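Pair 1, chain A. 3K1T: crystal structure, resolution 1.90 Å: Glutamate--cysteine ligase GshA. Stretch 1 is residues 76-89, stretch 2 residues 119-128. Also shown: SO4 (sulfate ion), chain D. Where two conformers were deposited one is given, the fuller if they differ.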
# COMPACT_ATOMS: atom_id res chain seq x y z
N PHE A 76 -0.86 10.62 -4.99
CA PHE A 76 -0.83 9.21 -4.73
C PHE A 76 0.56 8.61 -4.63
O PHE A 76 0.68 7.39 -4.60
CB PHE A 76 -1.72 8.49 -5.74
CG PHE A 76 -3.18 8.71 -5.46
CD1 PHE A 76 -3.74 8.15 -4.30
CD2 PHE A 76 -3.95 9.54 -6.25
CE1 PHE A 76 -5.08 8.38 -3.97
CE2 PHE A 76 -5.32 9.75 -5.96
CZ PHE A 76 -5.87 9.17 -4.82
N LEU A 77 1.59 9.43 -4.51
CA LEU A 77 2.94 8.91 -4.35
C LEU A 77 3.08 7.92 -3.17
O LEU A 77 3.66 6.84 -3.32
CB LEU A 77 3.97 10.03 -4.23
CG LEU A 77 4.83 10.22 -5.45
CD1 LEU A 77 5.50 11.67 -5.43
CD2 LEU A 77 5.90 9.06 -5.50
N PRO A 78 2.51 8.26 -2.00
CA PRO A 78 2.62 7.31 -0.88
C PRO A 78 2.03 5.92 -1.18
O PRO A 78 2.59 4.88 -0.77
CB PRO A 78 1.89 8.03 0.27
CG PRO A 78 2.02 9.48 -0.10
CD PRO A 78 1.93 9.55 -1.57
N LEU A 79 0.95 5.88 -1.93
CA LEU A 79 0.34 4.61 -2.33
C LEU A 79 1.28 3.84 -3.28
O LEU A 79 1.46 2.63 -3.16
CB LEU A 79 -0.99 4.88 -3.02
CG LEU A 79 -1.83 3.67 -3.45
CD1 LEU A 79 -2.43 3.11 -2.19
CD2 LEU A 79 -2.97 4.10 -4.40
N CYS A 80 1.90 4.55 -4.21
CA CYS A 80 2.90 3.94 -5.11
C CYS A 80 4.09 3.41 -4.39
O CYS A 80 4.60 2.31 -4.69
CB CYS A 80 3.43 4.93 -6.14
SG CYS A 80 2.30 5.37 -7.37
N ILE A 81 4.61 4.19 -3.46
CA ILE A 81 5.76 3.80 -2.66
C ILE A 81 5.48 2.52 -1.87
O ILE A 81 6.31 1.57 -1.84
CB ILE A 81 6.26 4.96 -1.74
CG1 ILE A 81 6.74 6.13 -2.60
CG2 ILE A 81 7.33 4.44 -0.70
CD1 ILE A 81 6.88 7.48 -1.85
N GLN A 82 4.31 2.47 -1.23
CA GLN A 82 3.95 1.31 -0.45
C GLN A 82 3.84 0.05 -1.34
O GLN A 82 4.36 -1.02 -1.01
CB GLN A 82 2.63 1.56 0.29
CG GLN A 82 2.27 0.47 1.28
CD GLN A 82 0.95 0.80 1.97
OE1 GLN A 82 0.93 1.50 2.98
NE2 GLN A 82 -0.12 0.30 1.44
N ALA A 83 3.20 0.21 -2.50
CA ALA A 83 3.06 -0.92 -3.42
C ALA A 83 4.43 -1.36 -3.95
O ALA A 83 4.69 -2.53 -4.13
CB ALA A 83 2.10 -0.53 -4.58
N ALA A 84 5.30 -0.40 -4.23
CA ALA A 84 6.66 -0.73 -4.68
C ALA A 84 7.40 -1.49 -3.58
O ALA A 84 8.10 -2.44 -3.86
CB ALA A 84 7.44 0.55 -5.05
N MSE A 85 7.22 -1.09 -2.32
CA MSE A 85 7.81 -1.87 -1.22
C MSE A 85 7.32 -3.31 -1.12
O MSE A 85 8.11 -4.24 -0.91
CB MSE A 85 7.60 -1.20 0.15
CG MSE A 85 8.47 -0.01 0.29
SE MSE A 85 8.05 0.92 1.99
CE MSE A 85 9.86 1.70 2.28
N VAL A 86 6.02 -3.51 -1.32
CA VAL A 86 5.46 -4.88 -1.41
C VAL A 86 6.12 -5.65 -2.56
O VAL A 86 6.53 -6.79 -2.38
CB VAL A 86 3.92 -4.82 -1.61
CG1 VAL A 86 3.32 -6.23 -1.87
CG2 VAL A 86 3.26 -4.18 -0.36
N ALA A 87 6.21 -5.04 -3.74
CA ALA A 87 6.86 -5.67 -4.90
C ALA A 87 8.30 -6.07 -4.58
O ALA A 87 8.71 -7.20 -4.86
CB ALA A 87 6.83 -4.74 -6.14
N VAL A 88 9.08 -5.16 -4.01
CA VAL A 88 10.43 -5.49 -3.56
C VAL A 88 10.46 -6.70 -2.61
O VAL A 88 11.29 -7.60 -2.77
CB VAL A 88 11.10 -4.28 -2.92
CG1 VAL A 88 12.42 -4.68 -2.15
CG2 VAL A 88 11.32 -3.18 -3.97
N GLU A 89 9.59 -6.71 -1.61
CA GLU A 89 9.53 -7.82 -0.66
C GLU A 89 9.16 -9.17 -1.27
O GLU A 89 9.57 -10.19 -0.75
CB GLU A 89 8.54 -7.53 0.47
CG GLU A 89 8.97 -6.40 1.38
CD GLU A 89 7.85 -5.97 2.33
OE1 GLU A 89 6.95 -6.80 2.59
OE2 GLU A 89 7.90 -4.80 2.80
N THR A 119 12.58 6.27 -10.79
CA THR A 119 13.74 6.20 -9.92
C THR A 119 13.40 6.74 -8.52
O THR A 119 13.80 6.17 -7.48
CB THR A 119 14.93 6.97 -10.52
OG1 THR A 119 15.26 6.43 -11.81
CG2 THR A 119 16.12 6.90 -9.60
N HIS A 120 12.63 7.82 -8.49
CA HIS A 120 12.21 8.45 -7.24
C HIS A 120 11.36 7.50 -6.40
O HIS A 120 11.60 7.32 -5.19
CB HIS A 120 11.41 9.71 -7.51
CG HIS A 120 10.93 10.39 -6.25
ND1 HIS A 120 11.79 10.93 -5.32
CD2 HIS A 120 9.67 10.60 -5.77
CE1 HIS A 120 11.08 11.42 -4.31
NE2 HIS A 120 9.80 11.24 -4.56
N ILE A 121 10.40 6.85 -7.04
CA ILE A 121 9.57 5.84 -6.33
C ILE A 121 10.42 4.73 -5.73
O ILE A 121 10.25 4.34 -4.57
CB ILE A 121 8.48 5.24 -7.25
CG1 ILE A 121 7.43 6.29 -7.62
CG2 ILE A 121 7.79 3.97 -6.60
CD1 ILE A 121 6.68 5.93 -8.95
N LEU A 122 11.36 4.21 -6.52
CA LEU A 122 12.18 3.08 -6.10
C LEU A 122 13.14 3.48 -4.95
O LEU A 122 13.37 2.68 -4.06
CB LEU A 122 12.97 2.53 -7.29
CG LEU A 122 12.14 1.94 -8.45
CD1 LEU A 122 13.01 1.74 -9.70
CD2 LEU A 122 11.46 0.65 -8.06
N ARG A 123 13.66 4.70 -4.98
CA ARG A 123 14.49 5.22 -3.89
C ARG A 123 13.67 5.40 -2.60
O ARG A 123 14.15 5.10 -1.49
CB ARG A 123 15.16 6.55 -4.27
CG ARG A 123 16.31 6.32 -5.30
CD ARG A 123 17.01 7.61 -5.70
NE ARG A 123 18.09 7.27 -6.63
CZ ARG A 123 18.53 8.05 -7.62
NH1 ARG A 123 18.01 9.25 -7.83
NH2 ARG A 123 19.54 7.61 -8.39
N GLN A 124 12.48 5.96 -2.75
CA GLN A 124 11.55 6.09 -1.60
C GLN A 124 11.14 4.73 -1.02
O GLN A 124 10.86 4.63 0.17
CB GLN A 124 10.32 6.91 -1.95
CG GLN A 124 10.60 8.39 -2.39
CD GLN A 124 10.81 9.34 -1.25
OE1 GLN A 124 11.85 9.34 -0.61
NE2 GLN A 124 9.80 10.13 -0.98
N ALA A 125 11.19 3.69 -1.84
CA ALA A 125 10.97 2.33 -1.37
C ALA A 125 12.18 1.76 -0.65
O ALA A 125 12.12 0.65 -0.14
CB ALA A 125 10.50 1.39 -2.56
N GLY A 126 13.25 2.53 -0.58
CA GLY A 126 14.42 2.16 0.20
C GLY A 126 15.53 1.43 -0.55
O GLY A 126 16.34 0.76 0.05
N LEU A 127 15.51 1.53 -1.87
CA LEU A 127 16.59 0.96 -2.69
C LEU A 127 17.61 2.04 -3.09
O LEU A 127 17.27 3.20 -3.28
CB LEU A 127 15.99 0.31 -3.91
CG LEU A 127 15.14 -0.93 -3.67
CD1 LEU A 127 14.36 -1.24 -4.95
CD2 LEU A 127 16.03 -2.13 -3.22
N GLU A 128 18.88 1.63 -3.20
CA GLU A 128 19.89 2.45 -3.85
C GLU A 128 19.77 2.12 -5.33
O GLU A 128 19.89 0.95 -5.71
CB GLU A 128 21.27 2.10 -3.26
CG GLU A 128 22.41 2.91 -3.77
CD GLU A 128 23.79 2.37 -3.27
OE1 GLU A 128 23.82 1.72 -2.17
OE2 GLU A 128 24.80 2.58 -4.01
S SO4 D . 15.24 11.09 -6.14
O1 SO4 D . 14.60 12.27 -6.65
O2 SO4 D . 14.54 10.48 -4.99
O3 SO4 D . 15.13 10.21 -7.30
O4 SO4 D . 16.67 11.14 -5.85

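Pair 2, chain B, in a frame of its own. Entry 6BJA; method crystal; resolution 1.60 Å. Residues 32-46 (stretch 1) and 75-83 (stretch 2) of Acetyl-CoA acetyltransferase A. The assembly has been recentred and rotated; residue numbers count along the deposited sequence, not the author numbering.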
# COMPACT_ATOMS: atom_id res chain seq x y z
N SER B 32 18.26 -5.52 11.43
CA SER B 32 17.45 -4.42 11.92
C SER B 32 18.27 -3.49 12.79
O SER B 32 19.38 -3.84 13.20
CB SER B 32 16.28 -4.97 12.73
OG SER B 32 16.78 -5.50 13.94
N ALA B 33 17.73 -2.32 13.08
CA ALA B 33 18.36 -1.44 14.05
C ALA B 33 18.54 -2.12 15.41
O ALA B 33 19.50 -1.85 16.13
CB ALA B 33 17.56 -0.15 14.20
N VAL B 34 17.60 -3.00 15.77
CA VAL B 34 17.73 -3.76 17.01
C VAL B 34 18.93 -4.68 16.92
O VAL B 34 19.77 -4.71 17.82
CB VAL B 34 16.43 -4.55 17.33
CG1 VAL B 34 16.66 -5.59 18.44
CG2 VAL B 34 15.34 -3.55 17.74
N ASP B 35 19.04 -5.42 15.82
CA ASP B 35 20.19 -6.31 15.62
C ASP B 35 21.51 -5.54 15.74
O ASP B 35 22.43 -5.98 16.43
CB ASP B 35 20.14 -7.00 14.26
CG ASP B 35 18.97 -7.96 14.12
OD1 ASP B 35 18.54 -8.60 15.13
OD2 ASP B 35 18.46 -8.07 12.99
N LEU B 36 21.61 -4.39 15.09
CA LEU B 36 22.87 -3.66 15.12
C LEU B 36 23.15 -3.10 16.51
O LEU B 36 24.29 -3.00 16.95
CB LEU B 36 22.86 -2.53 14.08
CG LEU B 36 22.66 -2.92 12.62
CD1 LEU B 36 22.55 -1.69 11.75
CD2 LEU B 36 23.84 -3.81 12.16
N GLY B 37 22.09 -2.70 17.20
CA GLY B 37 22.20 -2.16 18.55
C GLY B 37 22.70 -3.23 19.50
O GLY B 37 23.51 -2.96 20.39
N ILE B 38 22.25 -4.47 19.30
CA ILE B 38 22.74 -5.57 20.12
C ILE B 38 24.23 -5.81 19.87
O ILE B 38 25.01 -6.04 20.81
CB ILE B 38 21.93 -6.85 19.85
CG1 ILE B 38 20.49 -6.68 20.31
CG2 ILE B 38 22.57 -8.08 20.54
CD1 ILE B 38 19.52 -7.66 19.67
N VAL B 39 24.66 -5.74 18.61
CA VAL B 39 26.08 -5.95 18.31
C VAL B 39 26.92 -4.99 19.11
O VAL B 39 27.86 -5.42 19.77
CB VAL B 39 26.38 -5.79 16.81
CG1 VAL B 39 27.89 -5.77 16.51
CG2 VAL B 39 25.72 -6.89 16.03
N VAL B 40 26.61 -3.69 19.04
CA VAL B 40 27.50 -2.73 19.69
C VAL B 40 27.32 -2.70 21.21
O VAL B 40 28.27 -2.43 21.94
CB VAL B 40 27.37 -1.31 19.10
CG1 VAL B 40 27.90 -1.30 17.69
CG2 VAL B 40 25.93 -0.80 19.15
N THR B 41 26.12 -3.02 21.70
CA THR B 41 25.92 -3.05 23.13
C THR B 41 26.71 -4.20 23.74
O THR B 41 27.41 -4.01 24.73
CB THR B 41 24.42 -3.18 23.47
OG1 THR B 41 23.75 -2.01 22.97
CG2 THR B 41 24.17 -3.26 24.96
N LYS B 42 26.59 -5.38 23.16
CA LYS B 42 27.35 -6.52 23.66
C LYS B 42 28.85 -6.24 23.60
O LYS B 42 29.56 -6.55 24.57
CB LYS B 42 27.01 -7.78 22.87
CG LYS B 42 25.64 -8.37 23.20
CD LYS B 42 25.42 -9.62 22.37
CE LYS B 42 24.73 -10.70 23.17
NZ LYS B 42 24.66 -11.98 22.39
N GLU B 43 29.34 -5.63 22.52
CA GLU B 43 30.80 -5.48 22.44
C GLU B 43 31.25 -4.36 23.37
O GLU B 43 32.31 -4.43 23.97
CB GLU B 43 31.26 -5.22 21.00
CG GLU B 43 32.78 -5.21 20.87
CD GLU B 43 33.42 -6.59 20.98
OE1 GLU B 43 32.69 -7.61 20.75
OE2 GLU B 43 34.65 -6.65 21.29
N ALA B 44 30.45 -3.31 23.53
CA ALA B 44 30.81 -2.25 24.47
C ALA B 44 30.89 -2.77 25.91
O ALA B 44 31.76 -2.35 26.67
CB ALA B 44 29.81 -1.10 24.38
N ILE B 45 29.98 -3.65 26.28
CA ILE B 45 29.99 -4.28 27.60
C ILE B 45 31.26 -5.13 27.74
O ILE B 45 31.97 -4.99 28.73
CB ILE B 45 28.74 -5.12 27.82
CG1 ILE B 45 27.53 -4.20 27.92
CG2 ILE B 45 28.86 -5.97 29.07
CD1 ILE B 45 26.20 -4.93 27.91
N LYS B 46 31.56 -5.94 26.74
CA LYS B 46 32.79 -6.75 26.76
C LYS B 46 34.03 -5.90 27.00
O LYS B 46 34.88 -6.24 27.83
CB LYS B 46 32.93 -7.54 25.46
CG LYS B 46 31.89 -8.69 25.33
CD LYS B 46 31.91 -9.33 23.95
CE LYS B 46 30.79 -10.37 23.79
NZ LYS B 46 30.79 -10.95 22.41
N GLN B 75 14.35 -3.94 23.78
CA GLN B 75 14.67 -5.11 22.99
C GLN B 75 16.17 -5.34 22.97
O GLN B 75 16.64 -6.45 23.16
CB GLN B 75 14.15 -4.96 21.56
CG GLN B 75 12.64 -4.85 21.43
CD GLN B 75 12.23 -4.79 19.99
OE1 GLN B 75 12.58 -5.67 19.19
NE2 GLN B 75 11.50 -3.75 19.63
N ILE B 76 16.92 -4.27 22.74
CA ILE B 76 18.37 -4.35 22.68
C ILE B 76 18.95 -4.77 24.03
O ILE B 76 19.81 -5.67 24.12
CB ILE B 76 18.96 -2.99 22.24
CG1 ILE B 76 18.63 -2.73 20.77
CG2 ILE B 76 20.48 -2.92 22.45
CD1 ILE B 76 18.80 -1.26 20.36
N SER B 77 18.45 -4.15 25.09
CA SER B 77 18.95 -4.41 26.43
C SER B 77 18.75 -5.87 26.81
O SER B 77 19.68 -6.56 27.26
CB SER B 77 18.23 -3.49 27.40
OG SER B 77 18.74 -3.54 28.71
N ILE B 78 17.53 -6.36 26.63
CA ILE B 78 17.23 -7.75 27.00
C ILE B 78 18.07 -8.73 26.19
O ILE B 78 18.64 -9.70 26.75
CB ILE B 78 15.73 -8.05 26.84
CG1 ILE B 78 14.96 -7.36 27.97
CG2 ILE B 78 15.46 -9.57 26.86
CD1 ILE B 78 13.46 -7.47 27.86
N ALA B 79 18.18 -8.49 24.88
CA ALA B 79 18.93 -9.40 24.00
C ALA B 79 20.44 -9.33 24.24
O ALA B 79 21.18 -10.26 23.86
CB ALA B 79 18.62 -9.11 22.56
N SER B 80 20.88 -8.27 24.92
CA SER B 80 22.28 -8.09 25.30
C SER B 80 22.59 -8.63 26.72
O SER B 80 23.67 -8.39 27.26
CB SER B 80 22.67 -6.61 25.22
OG SER B 80 22.50 -6.14 23.89
N GLU B 81 21.63 -9.37 27.29
CA GLU B 81 21.76 -9.97 28.63
C GLU B 81 21.91 -8.95 29.77
O GLU B 81 22.47 -9.24 30.82
CB GLU B 81 22.93 -10.96 28.62
CG GLU B 81 22.71 -12.06 27.59
CD GLU B 81 23.76 -13.17 27.66
OE1 GLU B 81 24.94 -12.87 27.94
OE2 GLU B 81 23.40 -14.34 27.44
N ILE B 82 21.41 -7.74 29.55
CA ILE B 82 21.31 -6.76 30.62
C ILE B 82 20.08 -7.13 31.47
O ILE B 82 19.10 -7.59 30.91
CB ILE B 82 21.22 -5.35 30.02
CG1 ILE B 82 22.54 -5.03 29.32
CG2 ILE B 82 20.94 -4.30 31.07
CD1 ILE B 82 22.49 -3.74 28.50
N PRO B 83 20.16 -6.95 32.80
CA PRO B 83 19.07 -7.43 33.67
C PRO B 83 17.73 -6.82 33.32
O PRO B 83 17.65 -5.66 32.89
CB PRO B 83 19.50 -6.96 35.05
CG PRO B 83 20.98 -6.92 34.99
CD PRO B 83 21.27 -6.41 33.60

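A packing arrangement can recur with different side chains at many of its contact positions. Pair 1 and pair 2 illustrate this. In each, a long helix is crossed by the last turns of a second helix, at 65° in pair 1 and 48° in pair 2, with axes 8.7 and 8.8 Å apart at closest approach. Fourteen central residues superpose with an RMSD of 0.8 Å, the two contacts bury similar areas (513 and 499 Å²), and no hydrogen bond crosses between the stretches in either.

A shared element is an isoleucine, Ile121(A) matching Ile76(B), both with chi1 m and chi2 t. What receives it differs. In pair 1 it meets Cys80(A), whose CB lies 4.4 Å from Ile121(A) CD1. The matching residue in pair 2 is Gly37(B), and the isoleucine sits as a knob among Val34(B), Gly37(B), Ile38(B) and Thr41(B). The CG2 of Ile76(B) comes within 3.7 Å of Gly37(B) O, and a CB on the glycine would lie only 2.5 Å from Ile76(B) CD1, a clash.

One turn on, Ala84(A) matches Thr41(B). The CB of Ala84(A) packs 3.8 Å from Ile121(A) CG2 and 4.0 Å from Ala125(A) CB. The threonine places its hydroxyl at the matching position, where OG1 of Thr41(B) donates to Gly37(B) O (2.8 Å) within its own helix, while its CG2 approaches Ser80(B) OG at 3.5 Å. Ser80(B), the counterpart of Ala125(A), does likewise: its OG donates to Ile76(B) O at 2.7 Å. Both hydroxyls thus enter the interface with a hydrogen bond made within their own stretch.

The flanks show further exchange. Ile81(A) and Ile38(B) share their rotamer, but Ile81(A) CD1 reaches Gln124(A) CB at 3.5 Å, whereas Ile38(B) CD1 meets the smaller Ala79(B) at its CB, 3.4 Å away. Selenomethionine Met85(A) and Lys42(B) both extend a long side chain to the carbonyls at the end of the second helix: Met85(A) CE lies 3.5 Å from Ala125(A) O, and Lys42(B) CE 3.6 Å from Ala79(B) O.

At one end, Leu77(A) CD2 packs 3.8 Å from Ile121(A) CG1; the shorter Val34(B) brings its CG1 to 4.2 Å from Ile76(B) CG1. Here His120(A) brings its ring edge to Leu77(A), CD2 of each 4.1 Å apart, where the matching Gln75(B) places OE1 3.8 Å from Val34(B) CG2. At the other, Val88(A) CG2 touches Leu127(A) CD1 at 3.7 Å, and Ile45(B) CD1 touches Ile82(B) CG1 at 3.9 Å. Between helix end and closing aliphatic residue, both chains adopt positive phi, at Gly126(A) and at Glu81(B).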